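Local coordinates for protein putative Glycerophosphoryl diester phosphodiesterase (Silicibacter pomeroyi, PDB 3L12) that is a putative member of the glycerophosphoryl diester phosphodiesterase family with a TIM-barrel fold and binds a magnesium ion, at residues V60-T64 and V126-L132. Numbering follows the deposited sequence.
Sequences VPVVT and VPRLGEL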
# COMPACT_ATOMS: atom_id res chain seq x y z
N VAL A 60 18.42 -23.16 5.58
CA VAL A 60 18.21 -21.70 5.64
C VAL A 60 16.75 -21.41 6.03
O VAL A 60 15.83 -21.87 5.35
CB VAL A 60 18.57 -20.96 4.31
CG1 VAL A 60 18.42 -19.43 4.45
CG2 VAL A 60 19.98 -21.27 3.86
N PRO A 61 16.52 -20.69 7.15
CA PRO A 61 15.15 -20.26 7.44
C PRO A 61 14.75 -19.15 6.45
O PRO A 61 15.45 -18.13 6.34
CB PRO A 61 15.23 -19.70 8.87
CG PRO A 61 16.55 -20.14 9.38
CD PRO A 61 17.46 -20.33 8.21
N VAL A 62 13.67 -19.38 5.73
CA VAL A 62 13.18 -18.43 4.71
C VAL A 62 11.75 -18.05 5.03
O VAL A 62 11.02 -18.78 5.72
CB VAL A 62 13.31 -18.97 3.26
CG1 VAL A 62 14.80 -19.16 2.90
CG2 VAL A 62 12.51 -20.23 3.07
N VAL A 63 11.35 -16.89 4.49
CA VAL A 63 10.06 -16.32 4.77
C VAL A 63 9.08 -16.61 3.63
O VAL A 63 9.11 -15.93 2.59
CB VAL A 63 10.18 -14.82 5.03
CG1 VAL A 63 8.82 -14.25 5.46
CG2 VAL A 63 11.24 -14.53 6.12
N THR A 64 8.26 -17.64 3.83
CA THR A 64 7.24 -18.08 2.85
C THR A 64 6.18 -18.82 3.66
O THR A 64 6.52 -19.45 4.66
CB THR A 64 7.83 -18.87 1.67
OG1 THR A 64 6.79 -19.11 0.72
CG2 THR A 64 8.42 -20.14 2.09
N VAL A 126 12.01 -14.67 -2.53
CA VAL A 126 11.73 -15.10 -1.17
C VAL A 126 12.91 -14.69 -0.29
O VAL A 126 14.07 -15.04 -0.56
CB VAL A 126 11.56 -16.64 -1.12
CG1 VAL A 126 11.49 -17.14 0.36
CG2 VAL A 126 10.34 -17.10 -1.88
N PRO A 127 12.62 -13.92 0.76
CA PRO A 127 13.75 -13.47 1.56
C PRO A 127 14.13 -14.46 2.66
O PRO A 127 13.31 -15.27 3.11
CB PRO A 127 13.22 -12.18 2.20
CG PRO A 127 11.73 -12.37 2.27
CD PRO A 127 11.35 -13.23 1.10
N ARG A 128 15.40 -14.40 3.06
CA ARG A 128 15.87 -15.13 4.22
C ARG A 128 15.26 -14.50 5.47
O ARG A 128 15.01 -13.30 5.51
CB ARG A 128 17.39 -15.01 4.33
CG ARG A 128 18.18 -15.70 3.24
CD ARG A 128 19.69 -15.72 3.56
NE ARG A 128 20.34 -14.42 3.35
CZ ARG A 128 20.70 -13.55 4.30
NH1 ARG A 128 20.52 -13.76 5.61
NH2 ARG A 128 21.28 -12.41 3.91
N LEU A 129 15.04 -15.29 6.51
CA LEU A 129 14.58 -14.73 7.80
C LEU A 129 15.54 -13.65 8.28
O LEU A 129 15.10 -12.60 8.73
CB LEU A 129 14.47 -15.83 8.84
CG LEU A 129 14.21 -15.31 10.24
CD1 LEU A 129 12.91 -14.52 10.31
CD2 LEU A 129 14.25 -16.47 11.17
N GLY A 130 16.84 -13.91 8.11
CA GLY A 130 17.88 -12.95 8.52
C GLY A 130 17.72 -11.60 7.86
O GLY A 130 17.94 -10.57 8.49
N GLU A 131 17.32 -11.61 6.59
CA GLU A 131 17.10 -10.37 5.86
C GLU A 131 15.94 -9.59 6.40
O GLU A 131 15.99 -8.38 6.47
CB GLU A 131 16.88 -10.65 4.36
CG GLU A 131 18.14 -11.14 3.71
CD GLU A 131 17.97 -11.70 2.32
OE1 GLU A 131 16.90 -12.21 1.94
OE2 GLU A 131 18.99 -11.66 1.57
N LEU A 132 14.86 -10.28 6.74
CA LEU A 132 13.74 -9.61 7.34
C LEU A 132 14.13 -9.05 8.71
O LEU A 132 13.76 -7.94 9.07
CB LEU A 132 12.55 -10.55 7.43
CG LEU A 132 11.39 -9.97 8.22
CD1 LEU A 132 10.81 -8.64 7.57
CD2 LEU A 132 10.33 -11.02 8.35
O HOH W 1 17.75 -16.75 7.59
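Arg128 reaches Val60 with the stem of its side chain, CG lying 3.9 Å from Val60 CG1, while its guanidinium carries Glu131 CG on one face, 3.4 Å above the plane and toward the rim. A bend at chi3 (-75°) turns the guanidinium back over the helix start, where NH2 forms a salt bridge with Glu131 OE2 at 3.4 Å; a second conformer makes this placement tentative. Arg128 N-caps helix 129-137. Glu131, at N3, accepts Arg128 N on OE1 at 2.9 Å from above its carboxylate plane, half of a capping box.

Val62 and Arg128 form a single non-hydrogen-bonded antiparallel bridge. Beside it, Leu129 N donates to Pro61 O at 2.9 Å, almost straight (178°), and Val63 N to Pro127 O at 2.9 Å. Pro61 O also accepts from a water that accepts from Gly130 N, so the carbonyl takes the first helix N-H directly and is linked to the second through water. Proline fits at 61 and 127 because the bridge uses only their carbonyls.

Branched Val63 points at the helix start: CG2, anti to its carbonyl carbon, packs 3.7 Å from Leu129 CA, and CB meets the Pro127 ring. Val126 CG1 lies 3.5 Å from Val63 O and covers Val62. Leu129 and Leu132 continue the apolar layer onto Phe51.

Strand 61-63 pairs antiparallel with strand 48-55, which carries magnesium ligands Glu50 and Asp52. Helix 129-137 belongs to the right-handed beta-alpha-beta crossover from 48-55 to 145-150; the contact joins its start to the insertion opened by strand 61-63, consistent with this family's TIM barrel.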